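Local coordinates for D-isomer specific 2-hydroxyacid dehydrogenase family protein (Desulfovibrio vulgaris, PDB 5TX7) that probably interconverts D-2-hydroxyacids and the corresponding 2-oxoacids by hydride transfer, with NAD as cofactor, at residues 90-95 and 317-322; 69-74 and 300-305; 73-78 and 96-101; 3-8 and 44-49. All coordinates share one frame; numbering follows the deposited sequence.

How the interactions relate
Interactions 1, 2 and 4 all bear on the five-stranded parallel sheet of one domain, ordered 27-30, 3-6, 48-51, 69-72, 92-93. Interaction 4 joins strands 3-6 and 48-51, interaction 2 lays helix 292-310 against strand 69-72, and interaction 1 adds the C-terminal tail beyond strand 92-93. Centres of interactions 1 and 2 are about 11 Å apart, those of 2 and 4 about 12 Å; backbone hydrogen bonds between neighbouring strands probably connect both pairs. Interaction 3 shares L73 and A74 with interaction 2, its centre about 10 Å away, and leads toward the NAD-binding domain. In relatives the active site lies in the cleft between the two domains.

Interaction 1: 90-95 and 317-322; sequences IPVSNV and VVNAAH
This is an edge contact of the five-stranded parallel sheet: the C-terminal tail runs past the outermost strand, 92-93, and is joined to it by one beta bridge and one side-chain amide. The bridge pairs S93 with V317. One of its bonds runs from V318 N to V92 O at 2.9 Å, arriving nearly along the C=O axis, and the N94 backbone bonds to that of N316 on the other side of the pair. V317 CA lies 3.4 Å from V92 O in a CA-H...O contact, so this carbonyl is approached by two donors from the tail.

Beyond the bridge, N319 takes over from the tail backbone. Its CG sits in the crowded position between the backbone N and the carbonyl carbon (chi1 70°), which carries the amide toward the strand, where it grips the main chain at two points. ND2 donates to I90 O at 3.1 Å, with the acceptor in the amide plane, while OD1 receives V92 N at 3.1 Å from above its carbonyl plane, 44° out of it. ND2 has a further acceptor in V82 O.

V318 packs with both branches: CG2 meets V92 CG1 at 4.1 Å, and CG1 rests against the N94 carboxamide, 3.5 Å from its CG. N94 ND2 itself bonds to T75 O, and S93 OG to V315 O.

On its other edge the strand pairs with 69-72. V92 also packs on V82 and A85 of helix 82-87, whereas S93 meets N305 of helix 292-310, so the two strand residues serve different helical layers.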
loop_
_atom_site.group_PDB
_atom_site.type_symbol
_atom_site.label_atom_id
_atom_site.label_comp_id
_atom_site.label_asym_id
_atom_site.label_seq_id
_atom_site.Cartn_x
_atom_site.Cartn_y
_atom_site.Cartn_z
ATOM N N ILE A 90 -38.430 -0.835 20.617
ATOM C CA ILE A 90 -37.629 -0.074 19.658
ATOM C C ILE A 90 -36.662 -1.030 18.960
ATOM O O ILE A 90 -35.704 -1.473 19.575
ATOM C CB ILE A 90 -36.831 1.046 20.372
ATOM C CG1 ILE A 90 -37.794 2.036 21.053
ATOM C CG2 ILE A 90 -35.931 1.799 19.379
ATOM C CD1 ILE A 90 -37.139 2.908 22.094
ATOM N N PRO A 91 -36.909 -1.361 17.677
ATOM C CA PRO A 91 -35.912 -2.107 16.900
ATOM C C PRO A 91 -34.617 -1.324 16.754
ATOM O O PRO A 91 -34.660 -0.107 16.575
ATOM C CB PRO A 91 -36.564 -2.266 15.521
ATOM C CG PRO A 91 -38.015 -1.969 15.702
ATOM C CD PRO A 91 -38.119 -1.053 16.884
ATOM N N VAL A 92 -33.484 -2.010 16.840
ATOM C CA VAL A 92 -32.178 -1.396 16.615
ATOM C C VAL A 92 -31.542 -2.126 15.449
ATOM O O VAL A 92 -31.394 -3.355 15.489
ATOM C CB VAL A 92 -31.250 -1.479 17.846
ATOM C CG1 VAL A 92 -29.935 -0.776 17.574
ATOM C CG2 VAL A 92 -31.914 -0.841 19.051
ATOM N N SER A 93 -31.167 -1.372 14.422
ATOM C CA SER A 93 -30.460 -1.942 13.284
ATOM C C SER A 93 -28.999 -1.478 13.230
ATOM O O SER A 93 -28.678 -0.361 13.673
ATOM C CB SER A 93 -31.178 -1.569 11.988
ATOM O OG SER A 93 -32.439 -2.205 11.902
ATOM N N ASN A 94 -28.132 -2.335 12.679
ATOM C CA ASN A 94 -26.747 -1.943 12.356
ATOM C C ASN A 94 -26.490 -2.078 10.859
ATOM O O ASN A 94 -27.427 -2.308 10.099
ATOM C CB ASN A 94 -25.742 -2.749 13.203
ATOM C CG ASN A 94 -25.641 -4.204 12.795
ATOM O OD1 ASN A 94 -26.455 -4.728 12.011
ATOM N ND2 ASN A 94 -24.641 -4.876 13.341
ATOM N N VAL A 95 -25.234 -1.909 10.445
ATOM C CA VAL A 95 -24.825 -2.109 9.064
ATOM C C VAL A 95 -23.592 -3.016 9.017
ATOM O O VAL A 95 -22.470 -2.546 9.249
ATOM C CB VAL A 95 -24.469 -0.774 8.389
ATOM C CG1 VAL A 95 -24.164 -0.998 6.909
ATOM C CG2 VAL A 95 -25.585 0.256 8.580
ATOM N N VAL A 317 -31.794 -6.278 12.112
ATOM C CA VAL A 317 -32.201 -6.031 13.483
ATOM C C VAL A 317 -31.259 -6.819 14.399
ATOM O O VAL A 317 -31.111 -8.041 14.233
ATOM C CB VAL A 317 -33.678 -6.412 13.697
ATOM C CG1 VAL A 317 -34.110 -6.180 15.133
ATOM C CG2 VAL A 317 -34.562 -5.586 12.788
ATOM N N VAL A 318 -30.621 -6.126 15.344
ATOM C CA VAL A 318 -29.688 -6.772 16.291
ATOM C C VAL A 318 -30.296 -7.102 17.669
ATOM O O VAL A 318 -29.606 -7.686 18.513
ATOM C CB VAL A 318 -28.357 -5.977 16.471
ATOM C CG1 VAL A 318 -27.675 -5.774 15.130
ATOM C CG2 VAL A 318 -28.561 -4.624 17.156
ATOM N N ASN A 319 -31.575 -6.758 17.884
ATOM C CA ASN A 319 -32.256 -7.038 19.145
ATOM C C ASN A 319 -33.620 -7.727 18.967
ATOM O O ASN A 319 -34.563 -7.476 19.725
ATOM C CB ASN A 319 -32.369 -5.744 19.953
ATOM C CG ASN A 319 -33.343 -4.745 19.345
ATOM O OD1 ASN A 319 -33.680 -4.818 18.170
ATOM N ND2 ASN A 319 -33.816 -3.812 20.161
ATOM N N ALA A 320 -33.700 -8.627 17.986
ATOM C CA ALA A 320 -34.951 -9.338 17.660
ATOM C C ALA A 320 -35.457 -10.199 18.827
ATOM O O ALA A 320 -36.664 -10.285 19.075
ATOM C CB ALA A 320 -34.760 -10.190 16.413
ATOM N N ALA A 321 -34.516 -10.810 19.545
ATOM C CA ALA A 321 -34.810 -11.601 20.739
ATOM C C ALA A 321 -35.499 -10.817 21.871
ATOM O O ALA A 321 -36.248 -11.405 22.643
ATOM C CB ALA A 321 -33.527 -12.241 21.253
ATOM N N HIS A 322 -35.244 -9.507 21.972
ATOM C CA HIS A 322 -35.836 -8.644 23.024
ATOM C C HIS A 322 -37.098 -7.888 22.599
ATOM O O HIS A 322 -37.804 -7.334 23.444
ATOM C CB HIS A 322 -34.798 -7.641 23.523
ATOM C CG HIS A 322 -33.552 -8.282 24.048
ATOM N ND1 HIS A 322 -32.407 -8.421 23.288
ATOM C CD2 HIS A 322 -33.276 -8.835 25.252
ATOM C CE1 HIS A 322 -31.477 -9.027 24.003
ATOM N NE2 HIS A 322 -31.980 -9.292 25.197
#

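Interaction 2: 69-74 and 300-305; sequences FVSVLA and DSTAAN
F69 opens strand 69-72 with CG anti to the backbone N (chi1 -178°), which sends its ring toward the helix; CE2 comes to 3.8 Å from N305 O, and the ring stacks with that of F309. Two residues on, S71 again faces the helix and carries the polar part of the contact. Its OG accepts a nearly straight bond from N305 ND2 at 3.2 Å (173°), lying in the plane of that amide. The same OG is 2.6 Å from a water, which donates to T302 OG1 at 2.7 Å and, weakly, to V72 O. One solvent molecule thereby links the buried hydroxyls of strand and helix. T302 OG1 also bonds to L298 O, and N305 is held further by N94 O and by N316. L73, the centre of an inverse gamma turn where the strand ends, swings its tip back to put CD2 3.7 Å from T302 CG2, the side chains crossing at about a right angle.

The 300-305 part of helix 292-310 runs nearly antiparallel to strand 69-72 (161°), the axes 9.1 Å apart at closest approach. This helix near the C-terminus returns to cover a face of the five-stranded parallel sheet, touching strands 48-51 and 92-93 too.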
loop_
_atom_site.group_PDB
_atom_site.type_symbol
_atom_site.label_atom_id
_atom_site.label_comp_id
_atom_site.label_asym_id
_atom_site.label_seq_id
_atom_site.Cartn_x
_atom_site.Cartn_y
_atom_site.Cartn_z
ATOM N N PHE A 69 -37.299 4.083 16.322
ATOM C CA PHE A 69 -36.280 3.290 15.616
ATOM C C PHE A 69 -34.872 3.853 15.758
ATOM O O PHE A 69 -34.651 5.055 15.577
ATOM C CB PHE A 69 -36.641 3.186 14.127
ATOM C CG PHE A 69 -35.681 2.357 13.317
ATOM C CD1 PHE A 69 -35.416 1.032 13.659
ATOM C CD2 PHE A 69 -35.056 2.886 12.188
ATOM C CE1 PHE A 69 -34.544 0.262 12.904
ATOM C CE2 PHE A 69 -34.183 2.104 11.447
ATOM C CZ PHE A 69 -33.928 0.801 11.804
ATOM N N VAL A 70 -33.921 2.978 16.075
ATOM C CA VAL A 70 -32.512 3.369 16.120
ATOM C C VAL A 70 -31.717 2.633 15.045
ATOM O O VAL A 70 -31.797 1.403 14.940
ATOM C CB VAL A 70 -31.906 3.097 17.495
ATOM C CG1 VAL A 70 -30.423 3.473 17.512
ATOM C CG2 VAL A 70 -32.683 3.872 18.556
ATOM N N SER A 71 -30.983 3.379 14.229
ATOM C CA SER A 71 -30.032 2.754 13.318
ATOM C C SER A 71 -28.616 3.169 13.716
ATOM O O SER A 71 -28.337 4.356 13.902
ATOM C CB SER A 71 -30.324 3.110 11.862
ATOM O OG SER A 71 -29.729 2.146 10.994
ATOM N N VAL A 72 -27.744 2.177 13.860
ATOM C CA VAL A 72 -26.375 2.400 14.272
ATOM C C VAL A 72 -25.480 2.454 13.043
ATOM O O VAL A 72 -25.516 1.545 12.203
ATOM C CB VAL A 72 -25.893 1.291 15.215
ATOM C CG1 VAL A 72 -24.447 1.533 15.645
ATOM C CG2 VAL A 72 -26.810 1.210 16.424
ATOM N N LEU A 73 -24.647 3.495 12.986
ATOM C CA LEU A 73 -23.808 3.817 11.829
ATOM C C LEU A 73 -22.464 3.108 11.953
ATOM O O LEU A 73 -21.394 3.727 11.936
ATOM C CB LEU A 73 -23.616 5.337 11.721
ATOM C CG LEU A 73 -24.872 6.213 11.678
ATOM C CD1 LEU A 73 -24.511 7.683 11.866
ATOM C CD2 LEU A 73 -25.624 5.998 10.379
ATOM N N ALA A 74 -22.546 1.789 12.041
ATOM C CA ALA A 74 -21.420 0.926 12.345
ATOM C C ALA A 74 -21.915 -0.514 12.323
ATOM O O ALA A 74 -23.108 -0.763 12.264
ATOM C CB ALA A 74 -20.842 1.258 13.728
ATOM N N ASP A 300 -25.980 4.608 2.419
ATOM C CA ASP A 300 -27.026 3.910 1.660
ATOM C C ASP A 300 -27.700 2.801 2.464
ATOM O O ASP A 300 -28.939 2.690 2.447
ATOM C CB ASP A 300 -26.472 3.308 0.373
ATOM C CG ASP A 300 -26.223 4.343 -0.730
ATOM O OD1 ASP A 300 -26.958 5.355 -0.821
ATOM O OD2 ASP A 300 -25.284 4.112 -1.545
ATOM N N SER A 301 -26.896 1.996 3.166
ATOM C CA SER A 301 -27.421 0.905 3.995
ATOM C C SER A 301 -28.242 1.421 5.167
ATOM O O SER A 301 -29.232 0.807 5.534
ATOM C CB SER A 301 -26.291 0.012 4.524
ATOM O OG SER A 301 -25.626 -0.678 3.477
ATOM N N THR A 302 -27.830 2.543 5.748
ATOM C CA THR A 302 -28.623 3.231 6.764
ATOM C C THR A 302 -29.975 3.730 6.196
ATOM O O THR A 302 -31.009 3.607 6.869
ATOM C CB THR A 302 -27.824 4.394 7.369
ATOM O OG1 THR A 302 -26.621 3.857 7.952
ATOM C CG2 THR A 302 -28.617 5.134 8.429
ATOM N N ALA A 303 -29.979 4.269 4.977
ATOM C CA ALA A 303 -31.243 4.651 4.323
ATOM C C ALA A 303 -32.142 3.428 4.084
ATOM O O ALA A 303 -33.363 3.497 4.294
ATOM C CB ALA A 303 -30.990 5.378 3.016
ATOM N N ALA A 304 -31.528 2.307 3.683
ATOM C CA ALA A 304 -32.257 1.040 3.490
ATOM C C ALA A 304 -32.903 0.530 4.763
ATOM O O ALA A 304 -34.051 0.087 4.724
ATOM C CB ALA A 304 -31.329 -0.022 2.935
ATOM N N ASN A 305 -32.153 0.588 5.878
ATOM C CA ASN A 305 -32.655 0.230 7.211
ATOM C C ASN A 305 -33.885 1.063 7.602
ATOM O O ASN A 305 -34.874 0.529 8.094
ATOM C CB ASN A 305 -31.565 0.450 8.292
ATOM C CG ASN A 305 -30.440 -0.594 8.261
ATOM O OD1 ASN A 305 -30.461 -1.539 7.484
ATOM N ND2 ASN A 305 -29.456 -0.422 9.134
HETATM O O HOH W 1 -27.287 2.634 10.238
#

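Interaction 3: 73-78 and 96-101; sequences LATGYD and PGYGTD
Neither segment is regular where they meet: 73-78 is the loop leaving strand 69-72, whereas residues 96-101 turn into helix 100-116. The backbones come closest at T75 and P96, whose CA atoms are 4.9 Å apart. From G97, which has positive phi (80°), a type I beta turn leads to T100, with G99 at the N-cap position of the helix.

That turn presents Y98 to the loop. With CG in the crowded position between its backbone N and carbonyl carbon (chi1 74°), the ring extends alongside A74 and T75. Its CE2 corner lies 3.4 Å from T75 OG1, and T75 N meets the ring at its edge, in plane. The other branch of T75, CG2, is 4.0 Å from P96 CA. T75 OG1 bonds to V95 O and T75 O to N94 ND2, so the residue is tied to the chain just ahead of P96.

The polar link across the contact runs through solvent. Y98 OH holds two waters: one, 2.5 Å away, accepts from T75 N at 3.1 Å; the other, 3.2 Å away, donates to L73 O at 2.8 Å.

Y98 also packs on A294, T297 and L298 of helix 292-310 and on W289. D101 touches T147 of the second subunit. T100 and D101 also meet helix 158-169, placing this partly exposed contact at the passage from the sheet of 69-72 to the NAD-binding domain.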
loop_
_atom_site.group_PDB
_atom_site.type_symbol
_atom_site.label_atom_id
_atom_site.label_comp_id
_atom_site.label_asym_id
_atom_site.label_seq_id
_atom_site.Cartn_x
_atom_site.Cartn_y
_atom_site.Cartn_z
ATOM N N LEU A 73 -24.647 3.495 12.986
ATOM C CA LEU A 73 -23.808 3.817 11.829
ATOM C C LEU A 73 -22.464 3.108 11.953
ATOM O O LEU A 73 -21.394 3.727 11.936
ATOM C CB LEU A 73 -23.616 5.337 11.721
ATOM C CG LEU A 73 -24.872 6.213 11.678
ATOM C CD1 LEU A 73 -24.511 7.683 11.866
ATOM C CD2 LEU A 73 -25.624 5.998 10.379
ATOM N N ALA A 74 -22.546 1.789 12.041
ATOM C CA ALA A 74 -21.420 0.926 12.345
ATOM C C ALA A 74 -21.915 -0.514 12.323
ATOM O O ALA A 74 -23.108 -0.763 12.264
ATOM C CB ALA A 74 -20.842 1.258 13.728
ATOM N N THR A 75 -20.983 -1.445 12.377
ATOM C CA THR A 75 -21.299 -2.850 12.583
ATOM C C THR A 75 -21.450 -3.119 14.082
ATOM O O THR A 75 -22.315 -3.891 14.504
ATOM C CB THR A 75 -20.189 -3.742 12.002
ATOM O OG1 THR A 75 -19.915 -3.346 10.645
ATOM C CG2 THR A 75 -20.617 -5.200 12.024
ATOM N N GLY A 76 -20.591 -2.484 14.876
ATOM C CA GLY A 76 -20.656 -2.571 16.323
ATOM C C GLY A 76 -21.684 -1.645 16.918
ATOM O O GLY A 76 -21.939 -0.557 16.403
ATOM N N TYR A 77 -22.278 -2.089 18.015
ATOM C CA TYR A 77 -23.328 -1.353 18.718
ATOM C C TYR A 77 -23.127 -1.478 20.238
ATOM O O TYR A 77 -24.090 -1.472 21.007
ATOM C CB TYR A 77 -24.716 -1.854 18.260
ATOM C CG TYR A 77 -24.849 -3.356 18.254
ATOM C CD1 TYR A 77 -25.237 -4.052 19.409
ATOM C CD2 TYR A 77 -24.583 -4.090 17.109
ATOM C CE1 TYR A 77 -25.332 -5.433 19.416
ATOM C CE2 TYR A 77 -24.680 -5.474 17.101
ATOM C CZ TYR A 77 -25.058 -6.146 18.256
ATOM O OH TYR A 77 -25.151 -7.529 18.261
ATOM N N ASP A 78 -21.864 -1.544 20.668
ATOM C CA ASP A 78 -21.527 -1.858 22.070
ATOM C C ASP A 78 -21.966 -0.763 23.044
ATOM O O ASP A 78 -22.204 -1.048 24.209
ATOM C CB ASP A 78 -20.018 -2.157 22.236
ATOM C CG ASP A 78 -19.741 -3.231 23.315
ATOM O OD1 ASP A 78 -20.379 -4.318 23.280
ATOM O OD2 ASP A 78 -18.879 -2.996 24.200
ATOM N N PRO A 96 -23.778 -4.313 8.730
ATOM C CA PRO A 96 -22.608 -5.175 8.499
ATOM C C PRO A 96 -22.065 -5.047 7.074
ATOM O O PRO A 96 -22.799 -4.654 6.168
ATOM C CB PRO A 96 -23.151 -6.584 8.756
ATOM C CG PRO A 96 -24.601 -6.493 8.419
ATOM C CD PRO A 96 -25.045 -5.059 8.641
ATOM N N GLY A 97 -20.778 -5.337 6.897
ATOM C CA GLY A 97 -20.172 -5.453 5.567
ATOM C C GLY A 97 -19.784 -4.194 4.800
ATOM O O GLY A 97 -19.144 -4.298 3.755
ATOM N N TYR A 98 -20.140 -3.017 5.304
ATOM C CA TYR A 98 -19.865 -1.755 4.601
ATOM C C TYR A 98 -18.365 -1.491 4.363
ATOM O O TYR A 98 -18.006 -0.831 3.394
ATOM C CB TYR A 98 -20.480 -0.547 5.358
ATOM C CG TYR A 98 -19.728 -0.157 6.629
ATOM C CD1 TYR A 98 -18.680 0.756 6.601
ATOM C CD2 TYR A 98 -20.112 -0.675 7.855
ATOM C CE1 TYR A 98 -17.998 1.102 7.766
ATOM C CE2 TYR A 98 -19.454 -0.348 9.028
ATOM C CZ TYR A 98 -18.386 0.539 8.976
ATOM O OH TYR A 98 -17.708 0.867 10.127
ATOM N N GLY A 99 -17.513 -1.963 5.266
ATOM C CA GLY A 99 -16.116 -1.582 5.287
ATOM C C GLY A 99 -15.116 -2.712 5.053
ATOM O O GLY A 99 -13.934 -2.577 5.400
ATOM N N THR A 100 -15.574 -3.807 4.458
ATOM C CA THR A 100 -14.725 -4.967 4.179
ATOM C C THR A 100 -13.488 -4.590 3.381
ATOM O O THR A 100 -12.368 -4.930 3.736
ATOM C CB THR A 100 -15.502 -6.037 3.376
ATOM O OG1 THR A 100 -16.646 -6.471 4.128
ATOM C CG2 THR A 100 -14.613 -7.242 3.046
ATOM N N ASP A 101 -13.692 -3.872 2.295
ATOM C CA ASP A 101 -12.580 -3.487 1.436
ATOM C C ASP A 101 -11.733 -2.377 2.040
ATOM O O ASP A 101 -10.513 -2.371 1.876
ATOM C CB ASP A 101 -13.105 -3.066 0.080
ATOM C CG ASP A 101 -13.698 -4.240 -0.700
ATOM O OD1 ASP A 101 -12.925 -5.178 -0.995
ATOM O OD2 ASP A 101 -14.915 -4.211 -1.026
HETATM O O HOH W 2 -18.623 3.645 11.480
HETATM O O HOH W 3 -17.962 -0.617 12.178
#

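Interaction 4: 3-8 and 44-49; sequences RIVALD and AGAHVV
Strands 3-6 and 48-51, inner neighbours in the parallel alpha/beta sheet (order 27-30, 3-6, 48-51), pair I4 against V48 and V5 against V49, and two carbonyl oxygens carry most of the bonding. R3 O accepts V48 N at 3.2 Å, nearly along its C=O axis, and takes a second, weak and bent bond from H47 N (129°). V48 O accepts V5 N at 2.9 Å (164°), with I4 CA close by in a CA-H...O contact. V5 O faces V49 CA in the same manner at 3.4 Å, and V5 continues the ladder by a backbone bond with L50.

The R3 side chain bends at chi3 (-69°), bringing NH1 within 3.1 Å of G45 O for a weak bond. R3 CB lies 3.6 Å from H47 ND1.

V5 CG2 touches A46 CB at 3.6 Å, and the tip of L7 returns toward the sheet to put CD1 3.7 Å from V49 CG1. I4 and V48 lie side by side, pointing the same way. At the far end the D8 carboxylate is satisfied by the backbone N atoms of N52 and K53.

The firm bonds between the two segments are both backbone to backbone, in a buried, valine-rich ladder. R3 is exposed, and its one side-chain bond to the other segment is weak; the positive charge of R3 may slightly disfavour protonation of H47.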
loop_
_atom_site.group_PDB
_atom_site.type_symbol
_atom_site.label_atom_id
_atom_site.label_comp_id
_atom_site.label_asym_id
_atom_site.label_seq_id
_atom_site.Cartn_x
_atom_site.Cartn_y
_atom_site.Cartn_z
ATOM N N ARG A 3 -39.349 12.406 11.548
ATOM C CA ARG A 3 -38.302 13.251 12.095
ATOM C C ARG A 3 -37.112 12.365 12.406
ATOM O O ARG A 3 -37.247 11.404 13.159
ATOM C CB ARG A 3 -38.821 13.933 13.360
ATOM C CG ARG A 3 -38.529 15.428 13.463
ATOM C CD ARG A 3 -39.414 16.085 14.513
ATOM N NE ARG A 3 -40.816 16.119 14.088
ATOM C CZ ARG A 3 -41.891 15.975 14.877
ATOM N NH1 ARG A 3 -41.786 15.744 16.191
ATOM N NH2 ARG A 3 -43.107 16.047 14.328
ATOM N N ILE A 4 -35.960 12.681 11.811
ATOM C CA ILE A 4 -34.741 11.870 11.924
ATOM C C ILE A 4 -33.612 12.720 12.501
ATOM O O ILE A 4 -33.355 13.815 12.008
ATOM C CB ILE A 4 -34.289 11.326 10.543
ATOM C CG1 ILE A 4 -35.434 10.547 9.882
ATOM C CG2 ILE A 4 -33.114 10.396 10.710
ATOM C CD1 ILE A 4 -35.168 10.007 8.503
ATOM N N VAL A 5 -32.908 12.206 13.505
ATOM C CA VAL A 5 -31.793 12.939 14.117
ATOM C C VAL A 5 -30.511 12.098 14.109
ATOM O O VAL A 5 -30.500 10.964 14.610
ATOM C CB VAL A 5 -32.121 13.378 15.553
ATOM C CG1 VAL A 5 -30.964 14.146 16.175
ATOM C CG2 VAL A 5 -33.357 14.264 15.545
ATOM N N ALA A 6 -29.443 12.666 13.535
ATOM C CA ALA A 6 -28.099 12.083 13.623
ATOM C C ALA A 6 -27.319 12.799 14.741
ATOM O O ALA A 6 -27.054 14.011 14.662
ATOM C CB ALA A 6 -27.379 12.203 12.291
ATOM N N LEU A 7 -26.980 12.046 15.782
ATOM C CA LEU A 7 -26.337 12.605 16.968
ATOM C C LEU A 7 -24.830 12.806 16.801
ATOM O O LEU A 7 -24.252 13.644 17.477
ATOM C CB LEU A 7 -26.637 11.743 18.210
ATOM C CG LEU A 7 -28.112 11.675 18.622
ATOM C CD1 LEU A 7 -28.316 10.656 19.735
ATOM C CD2 LEU A 7 -28.648 13.043 19.049
ATOM N N ASP A 8 -24.193 12.039 15.924
ATOM C CA ASP A 8 -22.779 12.267 15.608
ATOM C C ASP A 8 -22.466 11.916 14.172
ATOM O O ASP A 8 -21.870 10.895 13.896
ATOM C CB ASP A 8 -21.848 11.527 16.596
ATOM C CG ASP A 8 -22.048 10.017 16.612
ATOM O OD1 ASP A 8 -23.172 9.545 16.324
ATOM O OD2 ASP A 8 -21.073 9.298 16.944
ATOM N N ALA A 44 -34.944 14.623 21.393
ATOM C CA ALA A 44 -36.355 14.849 21.698
ATOM C C ALA A 44 -37.161 15.144 20.426
ATOM O O ALA A 44 -36.707 15.894 19.549
ATOM C CB ALA A 44 -36.523 15.973 22.720
ATOM N N GLY A 45 -38.326 14.504 20.332
ATOM C CA GLY A 45 -39.200 14.619 19.170
ATOM C C GLY A 45 -38.893 13.719 17.984
ATOM O O GLY A 45 -39.712 13.653 17.058
ATOM N N ALA A 46 -37.752 13.021 18.004
ATOM C CA ALA A 46 -37.312 12.211 16.873
ATOM C C ALA A 46 -37.991 10.841 16.835
ATOM O O ALA A 46 -38.004 10.136 17.834
ATOM C CB ALA A 46 -35.798 12.028 16.929
ATOM N N HIS A 47 -38.510 10.471 15.665
ATOM C CA HIS A 47 -39.004 9.123 15.395
ATOM C C HIS A 47 -37.818 8.153 15.261
ATOM O O HIS A 47 -37.895 6.998 15.710
ATOM C CB HIS A 47 -39.754 9.054 14.066
ATOM C CG HIS A 47 -41.031 9.828 14.009
ATOM N ND1 HIS A 47 -41.104 11.208 14.121
ATOM C CD2 HIS A 47 -42.288 9.405 13.743
ATOM C CE1 HIS A 47 -42.363 11.587 13.974
ATOM N NE2 HIS A 47 -43.100 10.515 13.735
ATOM N N VAL A 48 -36.751 8.623 14.595
ATOM C CA VAL A 48 -35.570 7.823 14.276
ATOM C C VAL A 48 -34.310 8.533 14.752
ATOM O O VAL A 48 -34.100 9.709 14.418
ATOM C CB VAL A 48 -35.407 7.614 12.743
ATOM C CG1 VAL A 48 -34.210 6.725 12.440
ATOM C CG2 VAL A 48 -36.655 7.007 12.150
ATOM N N VAL A 49 -33.468 7.816 15.493
ATOM C CA VAL A 49 -32.183 8.333 15.934
ATOM C C VAL A 49 -31.060 7.540 15.236
ATOM O O VAL A 49 -31.089 6.298 15.186
ATOM C CB VAL A 49 -32.043 8.251 17.473
ATOM C CG1 VAL A 49 -30.585 8.389 17.929
ATOM C CG2 VAL A 49 -32.896 9.316 18.123
#